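Local coordinates for SIS domain protein (Listeria monocytogenes str. 4b F2365, PDB 3FXA) that probably binds a phosphorylated sugar through its SIS domain and may interconvert sugar phosphates as an isomerase, at residues A[88-93]-A[116-121]; A[96-101]-A[110-115]; A[65-70]-A[169-174]. One frame throughout, in Å; residues are numbered along the deposited sequence.

Interaction 1: residues A[88-93]-A[116-121]; sequences GVLQKE and KTKGST
In the alpha/beta sandwich of the SIS domain, the loop 88-93 that leads into strand 95-99 packs against the C-terminal end of helix 112-118 and the turn after it. Lys118 does most of the joining. Its nearly extended chain crosses Leu90 obliquely and lays CD 4.1 Å from Leu90 CD2; the bend at its last torsion (chi4 -73°) then turns NZ onto a carbonyl. That bond, from Lys118 NZ to Leu90 O, is 2.7 Å long and lies nearly along the C=O axis. A lysine suits the place because its methylenes can lie on leucine while its charge stays at the wet edge, where it also meets Glu71 of the second subunit in a salt bridge and, through a water, Gln91 OE1. NE2 of Gln91 is shared: it donates to Gly88 O of its own loop at 2.8 Å, with that oxygen in the amide plane, and hydrogen-bonds Glu71 of the second subunit, which thus meets both Lys118 and Gln91. Gly119 leaves the helix with positive phi, a conformation that favours glycine. Beyond it, Ser120 CA makes a CA-H...O contact with Lys92 O. The Ser120 hydroxyl, anti to its own carbonyl carbon, lies against Leu90 CG and donates to Gln91 O from well above the carbonyl plane, OG to O 2.7 Å.

Interaction 2: residues A[96-101]-A[110-115]; sequences LILISK and NLIPAC
Leu96 and Leu98, two residues apart on strand 95-99, point to the same side of the sheet and meet the segment 110-115, which leads into and forms part of helix 112-118, but their rotamers differ. Leu96 has CG anti to the backbone N (chi1 177°), which carries CD2 out to Cys115, 3.7 Å from its CB and equally close to its SG. Cys115 answers with SG anti to its backbone N (chi1 -176°), so the sulfur lies alongside the leucine; a small, weakly polar side chain fits here, where the helix comes nearest the strand. Leu98 instead sets CG anti to the carbonyl carbon (chi1 -61°) and spreads its two methyls between Leu111 and Ile112. CD2 meets Leu111 CD1 tip to tip at 4.0 Å, whereas CD1 touches Ile112 CG1 at 3.8 Å, the side chains crossing obliquely in both cases. Leu111 shares the Leu98 rotamer, which brings its CD1 to that methyl. Ile112 reaches Leu98 from the flank through its CG1 branch. With no hydrogen bond between the segments, the contact rests on apolar packing and burial, which branched aliphatic residues suit. Leu122 of strand 121-126 touches Leu96, Leu98 and Cys115 and widens the apolar cluster. The arrangement is how a beta-alpha-beta crossover, here strand 95-99 to helix 112-118 to strand 121-126, covers the sheet in the Rossmann-like three-layer alpha/beta/alpha fold of SIS domains.

Interaction 3: residues A[65-70]-A[169-174]; sequences HSFNCI and AVIVCL
The end of helix 55-69 runs parallel to helix 157-177, the short axes of 65-69 and 169-174 differing by 1° in direction and lying 10.1 Å apart. The pair lies in the helical layer on one face of the parallel sheet, where Ile97 meets Phe67, and Ala169 packs on Trp15 of the third subunit. Ile171 is central, pointing at the other helix and touching Ser66, Phe67 and Ile70. Its CG1 branch is anti to the carbonyl carbon and extended (chi2 168°), which lifts CD1 over one face of the Phe67 ring. This CH-pi contact puts the methyl 3.9 Å from the ring centroid, close to the normal, while Ile171 CG1 comes to 3.5 Å from Phe67 CE1 at the rim. The two side chains cross at about a right angle, so the flat ring lies against the isoleucine branch. Leu174, one helical turn further, takes the ring's edge, its CD1 lying near the ring plane. Ser66 CB also touches Ile171 CD1, at 3.6 Å, a small group that lets the methyl come near; its hydroxyl is hydrogen-bonded to Lys62 NZ.

Ile70, where the helix gives way to a turn, closes the contact. Its CG1 sits in the crowded position between backbone N and carbonyl carbon, and chi2 at 147° is away from a staggered value. This bent chain brings CD1 to 3.5 Å from Leu174 CB, while CG2 meets Ile171 CG2 at 3.9 Å. Helix 31-43 continues the apolar cluster, with Ile41 against both Phe67 and Leu174.

No hydrogen bond spans the two segments. The helices cohere through close apolar packing: dispersion, the CH-pi contact and the burial of branched aliphatic groups around one aromatic ring. The unfavourable torsions of Ile70 are probably a price paid for filling its place.

Interactions 2 and 3 are wholly buried, whereas interaction 1 lies partly at the surface, and the chemistry follows: carbonyls, a lysine and a water dominate at the edge, apolar contacts inside. Interactions 1 and 2 share helix 112-118 and adjoin, with Leu90 packing on Cys115 and Thr121 O probably hydrogen-bonded to Leu96 N, which ties neighbouring strands. Interaction 3 lies on the opposite side of the chain's centre from interaction 2, where helices 55-69 and 157-177 pair; Ile97, on strand 95-99, touches Phe67 and so links the sheet to the helix pair of interaction 3. Interactions 1 and 3 do not meet, their nearest atoms about 11 Å apart, yet both touch the second subunit.

Interaction 1: residues A[88-93]-A[116-121]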
loop_
_atom_site.group_PDB
_atom_site.type_symbol
_atom_site.label_atom_id
_atom_site.label_comp_id
_atom_site.label_asym_id
_atom_site.label_seq_id
_atom_site.Cartn_x
_atom_site.Cartn_y
_atom_site.Cartn_z
ATOM N N GLY A 88 -15.542 0.332 6.950
ATOM C CA GLY A 88 -15.855 1.529 7.746
ATOM C C GLY A 88 -15.371 2.866 7.163
ATOM O O GLY A 88 -15.863 3.916 7.560
ATOM N N VAL A 89 -14.424 2.842 6.220
ATOM C CA VAL A 89 -13.968 4.058 5.517
ATOM C C VAL A 89 -15.080 4.650 4.603
ATOM O O VAL A 89 -15.060 5.848 4.323
ATOM C CB VAL A 89 -12.659 3.805 4.675
ATOM C CG1 VAL A 89 -12.982 3.096 3.361
ATOM C CG2 VAL A 89 -11.912 5.105 4.363
ATOM N N LEU A 90 -16.004 3.791 4.152
ATOM C CA LEU A 90 -17.087 4.147 3.237
ATOM C C LEU A 90 -18.248 4.758 4.013
ATOM O O LEU A 90 -18.753 4.158 4.968
ATOM C CB LEU A 90 -17.586 2.904 2.500
ATOM C CG LEU A 90 -18.712 3.104 1.475
ATOM C CD1 LEU A 90 -18.153 3.977 0.346
ATOM C CD2 LEU A 90 -19.209 1.769 0.966
ATOM N N GLN A 91 -18.660 5.949 3.607
ATOM C CA GLN A 91 -19.769 6.670 4.265
ATOM C C GLN A 91 -20.883 7.029 3.261
ATOM O O GLN A 91 -20.718 6.906 2.037
ATOM C CB GLN A 91 -19.215 7.880 5.038
ATOM C CG GLN A 91 -18.238 7.500 6.128
ATOM C CD GLN A 91 -18.880 6.615 7.189
ATOM O OE1 GLN A 91 -20.006 6.871 7.623
ATOM N NE2 GLN A 91 -18.167 5.580 7.629
ATOM N N LYS A 92 -22.037 7.444 3.798
ATOM C CA LYS A 92 -23.248 7.752 2.980
ATOM C C LYS A 92 -23.025 8.755 1.827
ATOM O O LYS A 92 -23.515 8.532 0.733
ATOM C CB LYS A 92 -24.423 8.186 3.898
ATOM C CG LYS A 92 -25.745 8.512 3.178
ATOM C CD LYS A 92 -26.853 8.704 4.216
ATOM C CE LYS A 92 -28.185 9.054 3.577
ATOM N NZ LYS A 92 -28.708 7.949 2.716
ATOM N N GLU A 93 -22.197 9.770 2.069
ATOM C CA GLU A 93 -21.917 10.863 1.133
ATOM C C GLU A 93 -20.824 10.501 0.135
ATOM O O GLU A 93 -20.428 11.353 -0.684
ATOM C CB GLU A 93 -21.491 12.162 1.867
ATOM C CG GLU A 93 -22.210 12.496 3.210
ATOM C CD GLU A 93 -21.664 11.721 4.440
ATOM O OE1 GLU A 93 -20.433 11.545 4.577
ATOM O OE2 GLU A 93 -22.486 11.280 5.265
ATOM N N LYS A 116 -24.899 -0.678 -0.008
ATOM C CA LYS A 116 -26.364 -0.481 0.012
ATOM C C LYS A 116 -26.881 -0.065 1.394
ATOM O O LYS A 116 -27.707 0.837 1.486
ATOM C CB LYS A 116 -27.105 -1.727 -0.482
ATOM C CG LYS A 116 -26.801 -2.152 -1.925
ATOM C CD LYS A 116 -27.196 -1.105 -2.962
ATOM C CE LYS A 116 -26.878 -1.558 -4.384
ATOM N NZ LYS A 116 -27.333 -0.588 -5.432
ATOM N N THR A 117 -26.368 -0.705 2.444
ATOM C CA THR A 117 -26.716 -0.373 3.833
ATOM C C THR A 117 -26.297 1.061 4.174
ATOM O O THR A 117 -27.048 1.799 4.824
ATOM C CB THR A 117 -26.046 -1.380 4.829
ATOM O OG1 THR A 117 -26.550 -2.697 4.577
ATOM C CG2 THR A 117 -26.318 -1.020 6.286
ATOM N N LYS A 118 -25.111 1.452 3.715
ATOM C CA LYS A 118 -24.568 2.778 4.004
ATOM C C LYS A 118 -25.204 3.881 3.160
ATOM O O LYS A 118 -25.173 5.031 3.575
ATOM C CB LYS A 118 -23.039 2.780 3.849
ATOM C CG LYS A 118 -22.360 1.974 4.937
ATOM C CD LYS A 118 -20.918 1.610 4.668
ATOM C CE LYS A 118 -20.140 1.271 5.943
ATOM N NZ LYS A 118 -19.811 2.473 6.792
ATOM N N GLY A 119 -25.778 3.528 2.008
ATOM C CA GLY A 119 -26.434 4.493 1.118
ATOM C C GLY A 119 -25.507 5.260 0.174
ATOM O O GLY A 119 -25.909 6.263 -0.413
ATOM N N SER A 120 -24.287 4.764 -0.022
ATOM C CA SER A 120 -23.320 5.408 -0.914
ATOM C C SER A 120 -23.747 5.240 -2.366
ATOM O O SER A 120 -24.614 4.397 -2.688
ATOM C CB SER A 120 -21.914 4.784 -0.768
ATOM O OG SER A 120 -21.457 4.725 0.588
ATOM N N THR A 121 -23.118 6.032 -3.232
ATOM C CA THR A 121 -23.310 5.934 -4.678
ATOM C C THR A 121 -22.368 4.872 -5.242
ATOM O O THR A 121 -21.184 4.942 -4.994
ATOM C CB THR A 121 -23.051 7.280 -5.396
ATOM O OG1 THR A 121 -23.998 8.264 -4.959
ATOM C CG2 THR A 121 -23.228 7.096 -6.908
HETATM O O HOH W 1 -21.927 4.191 7.737
#

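Interaction 2: residues A[96-101]-A[110-115]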
loop_
_atom_site.group_PDB
_atom_site.type_symbol
_atom_site.label_atom_id
_atom_site.label_comp_id
_atom_site.label_asym_id
_atom_site.label_seq_id
_atom_site.Cartn_x
_atom_site.Cartn_y
_atom_site.Cartn_z
ATOM N N LEU A 96 -18.613 4.904 -4.207
ATOM C CA LEU A 96 -17.841 3.666 -4.309
ATOM C C LEU A 96 -17.716 3.322 -5.792
ATOM O O LEU A 96 -18.731 3.272 -6.499
ATOM C CB LEU A 96 -18.500 2.522 -3.525
ATOM C CG LEU A 96 -17.855 1.132 -3.591
ATOM C CD1 LEU A 96 -16.441 1.129 -2.978
ATOM C CD2 LEU A 96 -18.738 0.077 -2.919
ATOM N N ILE A 97 -16.484 3.136 -6.244
ATOM C CA ILE A 97 -16.178 2.740 -7.610
ATOM C C ILE A 97 -15.576 1.341 -7.547
ATOM O O ILE A 97 -14.512 1.131 -6.930
ATOM C CB ILE A 97 -15.217 3.714 -8.332
ATOM C CG1 ILE A 97 -15.762 5.150 -8.280
ATOM C CG2 ILE A 97 -14.962 3.226 -9.780
ATOM C CD1 ILE A 97 -14.939 6.198 -9.092
ATOM N N LEU A 98 -16.277 0.377 -8.147
ATOM C CA LEU A 98 -15.794 -1.001 -8.227
ATOM C C LEU A 98 -15.299 -1.253 -9.649
ATOM O O LEU A 98 -16.046 -1.057 -10.605
ATOM C CB LEU A 98 -16.887 -1.982 -7.848
ATOM C CG LEU A 98 -17.439 -1.829 -6.419
ATOM C CD1 LEU A 98 -18.501 -2.892 -6.164
ATOM C CD2 LEU A 98 -16.353 -1.904 -5.325
ATOM N N ILE A 99 -14.042 -1.688 -9.777
ATOM C CA ILE A 99 -13.405 -1.948 -11.092
ATOM C C ILE A 99 -13.196 -3.449 -11.237
ATOM O O ILE A 99 -12.422 -4.065 -10.487
ATOM C CB ILE A 99 -12.051 -1.238 -11.289
ATOM C CG1 ILE A 99 -12.182 0.265 -11.051
ATOM C CG2 ILE A 99 -11.496 -1.518 -12.727
ATOM C CD1 ILE A 99 -10.884 1.036 -11.097
ATOM N N SER A 100 -13.966 -4.045 -12.134
ATOM C CA SER A 100 -13.901 -5.474 -12.407
ATOM C C SER A 100 -14.243 -5.726 -13.859
ATOM O O SER A 100 -15.386 -5.500 -14.244
ATOM C CB SER A 100 -14.887 -6.212 -11.498
ATOM O OG SER A 100 -15.102 -7.515 -11.987
ATOM N N LYS A 101 -13.286 -6.231 -14.645
ATOM C CA LYS A 101 -13.511 -6.474 -16.085
ATOM C C LYS A 101 -14.736 -7.335 -16.321
ATOM O O LYS A 101 -15.655 -6.889 -16.977
ATOM C CB LYS A 101 -12.280 -7.093 -16.764
ATOM C CG LYS A 101 -12.351 -7.248 -18.281
ATOM C CD LYS A 101 -11.008 -7.804 -18.750
ATOM C CE LYS A 101 -10.912 -8.087 -20.232
ATOM N NZ LYS A 101 -11.907 -9.060 -20.720
ATOM N N ASN A 110 -18.781 -8.949 -2.515
ATOM C CA ASN A 110 -18.870 -8.928 -1.036
ATOM C C ASN A 110 -18.938 -7.529 -0.387
ATOM O O ASN A 110 -19.321 -7.430 0.775
ATOM C CB ASN A 110 -17.699 -9.710 -0.404
ATOM C CG ASN A 110 -17.767 -11.218 -0.655
ATOM O OD1 ASN A 110 -18.817 -11.783 -0.947
ATOM N ND2 ASN A 110 -16.627 -11.873 -0.514
ATOM N N LEU A 111 -18.570 -6.477 -1.140
ATOM C CA LEU A 111 -18.596 -5.076 -0.727
ATOM C C LEU A 111 -19.924 -4.381 -1.017
ATOM O O LEU A 111 -20.197 -3.324 -0.444
ATOM C CB LEU A 111 -17.473 -4.281 -1.453
ATOM C CG LEU A 111 -16.082 -4.934 -1.466
ATOM C CD1 LEU A 111 -15.022 -4.086 -2.218
ATOM C CD2 LEU A 111 -15.618 -5.308 -0.055
ATOM N N ILE A 112 -20.760 -4.961 -1.885
ATOM C CA ILE A 112 -22.003 -4.302 -2.317
ATOM C C ILE A 112 -23.037 -4.212 -1.198
ATOM O O ILE A 112 -23.611 -3.138 -1.007
ATOM C CB ILE A 112 -22.582 -4.917 -3.620
ATOM C CG1 ILE A 112 -21.575 -4.706 -4.773
ATOM C CG2 ILE A 112 -23.894 -4.253 -3.991
ATOM C CD1 ILE A 112 -21.922 -5.436 -6.062
ATOM N N PRO A 113 -23.242 -5.303 -0.436
ATOM C CA PRO A 113 -24.225 -5.162 0.663
ATOM C C PRO A 113 -23.944 -3.996 1.633
ATOM O O PRO A 113 -24.895 -3.286 2.007
ATOM C CB PRO A 113 -24.165 -6.519 1.357
ATOM C CG PRO A 113 -23.746 -7.449 0.331
ATOM C CD PRO A 113 -22.764 -6.697 -0.526
ATOM N N ALA A 114 -22.674 -3.782 2.015
ATOM C CA ALA A 114 -22.306 -2.647 2.877
ATOM C C ALA A 114 -22.566 -1.302 2.195
ATOM O O ALA A 114 -23.048 -0.346 2.827
ATOM C CB ALA A 114 -20.856 -2.733 3.339
ATOM N N CYS A 115 -22.229 -1.210 0.905
ATOM C CA CYS A 115 -22.535 -0.014 0.112
ATOM C C CYS A 115 -24.037 0.330 0.155
ATOM O O CYS A 115 -24.386 1.483 0.416
ATOM C CB CYS A 115 -22.057 -0.192 -1.325
ATOM S SG CYS A 115 -22.252 1.215 -2.406
#

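Interaction 3: residues A[65-70]-A[169-174]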
loop_
_atom_site.group_PDB
_atom_site.type_symbol
_atom_site.label_atom_id
_atom_site.label_comp_id
_atom_site.label_asym_id
_atom_site.label_seq_id
_atom_site.Cartn_x
_atom_site.Cartn_y
_atom_site.Cartn_z
ATOM N N HIS A 65 -5.033 8.286 -7.042
ATOM C CA HIS A 65 -4.013 9.334 -7.112
ATOM C C HIS A 65 -4.498 10.612 -7.849
ATOM O O HIS A 65 -4.402 11.736 -7.322
ATOM C CB HIS A 65 -2.722 8.845 -7.777
ATOM C CG HIS A 65 -1.697 9.935 -7.945
ATOM N ND1 HIS A 65 -0.921 10.393 -6.899
ATOM C CD2 HIS A 65 -1.399 10.726 -9.006
ATOM C CE1 HIS A 65 -0.168 11.386 -7.317
ATOM N NE2 HIS A 65 -0.435 11.611 -8.592
ATOM N N SER A 66 -4.990 10.405 -9.064
ATOM C CA SER A 66 -5.415 11.512 -9.913
ATOM C C SER A 66 -6.611 12.305 -9.387
ATOM O O SER A 66 -6.640 13.531 -9.560
ATOM C CB SER A 66 -5.566 11.062 -11.376
ATOM O OG SER A 66 -4.296 10.634 -11.859
ATOM N N PHE A 67 -7.544 11.640 -8.708
ATOM C CA PHE A 67 -8.685 12.338 -8.081
ATOM C C PHE A 67 -8.130 13.257 -6.986
ATOM O O PHE A 67 -8.466 14.454 -6.933
ATOM C CB PHE A 67 -9.740 11.368 -7.510
ATOM C CG PHE A 67 -10.678 10.813 -8.513
ATOM C CD1 PHE A 67 -11.410 11.677 -9.363
ATOM C CD2 PHE A 67 -10.968 9.444 -8.559
ATOM C CE1 PHE A 67 -12.351 11.152 -10.277
ATOM C CE2 PHE A 67 -11.908 8.940 -9.474
ATOM C CZ PHE A 67 -12.582 9.777 -10.320
ATOM N N ASN A 68 -7.245 12.737 -6.143
ATOM C CA ASN A 68 -6.592 13.568 -5.118
ATOM C C ASN A 68 -5.860 14.762 -5.696
ATOM O O ASN A 68 -5.974 15.869 -5.175
ATOM C CB ASN A 68 -5.694 12.761 -4.183
ATOM C CG ASN A 68 -6.489 11.905 -3.234
ATOM O OD1 ASN A 68 -7.399 12.400 -2.567
ATOM N ND2 ASN A 68 -6.135 10.635 -3.120
ATOM N N CYS A 69 -5.176 14.564 -6.823
ATOM C CA CYS A 69 -4.474 15.647 -7.482
ATOM C C CYS A 69 -5.354 16.836 -7.875
ATOM O O CYS A 69 -4.854 17.959 -7.915
ATOM C CB CYS A 69 -3.726 15.139 -8.716
ATOM S SG CYS A 69 -2.356 14.098 -8.361
ATOM N N ILE A 70 -6.649 16.573 -8.138
ATOM C CA ILE A 70 -7.600 17.613 -8.520
ATOM C C ILE A 70 -8.574 17.972 -7.384
ATOM O O ILE A 70 -9.706 18.417 -7.621
ATOM C CB ILE A 70 -8.345 17.295 -9.828
ATOM C CG1 ILE A 70 -9.288 16.102 -9.710
ATOM C CG2 ILE A 70 -7.341 17.096 -10.949
ATOM C CD1 ILE A 70 -10.544 16.246 -10.614
ATOM N N ALA A 169 -9.859 11.013 -18.586
ATOM C CA ALA A 169 -10.736 11.956 -19.308
ATOM C C ALA A 169 -11.737 12.583 -18.344
ATOM O O ALA A 169 -11.931 13.796 -18.352
ATOM C CB ALA A 169 -11.439 11.278 -20.484
ATOM N N VAL A 170 -12.355 11.760 -17.505
ATOM C CA VAL A 170 -13.268 12.265 -16.479
ATOM C C VAL A 170 -12.554 13.310 -15.621
ATOM O O VAL A 170 -13.070 14.443 -15.430
ATOM C CB VAL A 170 -13.854 11.098 -15.625
ATOM C CG1 VAL A 170 -14.570 11.602 -14.353
ATOM C CG2 VAL A 170 -14.745 10.234 -16.479
ATOM N N ILE A 171 -11.343 12.974 -15.167
ATOM C CA ILE A 171 -10.563 13.838 -14.293
ATOM C C ILE A 171 -10.123 15.152 -14.926
ATOM O O ILE A 171 -10.268 16.222 -14.324
ATOM C CB ILE A 171 -9.403 13.011 -13.653
ATOM C CG1 ILE A 171 -10.002 12.029 -12.648
ATOM C CG2 ILE A 171 -8.365 13.893 -13.005
ATOM C CD1 ILE A 171 -9.024 10.985 -12.178
ATOM N N VAL A 172 -9.600 15.072 -16.148
ATOM C CA VAL A 172 -9.193 16.252 -16.907
ATOM C C VAL A 172 -10.427 17.140 -17.128
ATOM O O VAL A 172 -10.346 18.356 -16.920
ATOM C CB VAL A 172 -8.532 15.880 -18.240
ATOM C CG1 VAL A 172 -8.333 17.115 -19.111
ATOM C CG2 VAL A 172 -7.177 15.193 -18.013
ATOM N N CYS A 173 -11.553 16.523 -17.508
ATOM C CA CYS A 173 -12.822 17.247 -17.683
ATOM C C CYS A 173 -13.239 17.969 -16.397
ATOM O O CYS A 173 -13.635 19.151 -16.457
ATOM C CB CYS A 173 -13.928 16.352 -18.189
ATOM S SG CYS A 173 -15.340 17.322 -18.663
ATOM N N LEU A 174 -13.099 17.292 -15.257
ATOM C CA LEU A 174 -13.377 17.909 -13.931
ATOM C C LEU A 174 -12.572 19.183 -13.620
ATOM O O LEU A 174 -13.105 20.102 -12.991
ATOM C CB LEU A 174 -13.229 16.864 -12.780
ATOM C CG LEU A 174 -14.384 15.851 -12.721
ATOM C CD1 LEU A 174 -13.994 14.626 -11.860
ATOM C CD2 LEU A 174 -15.679 16.510 -12.191
#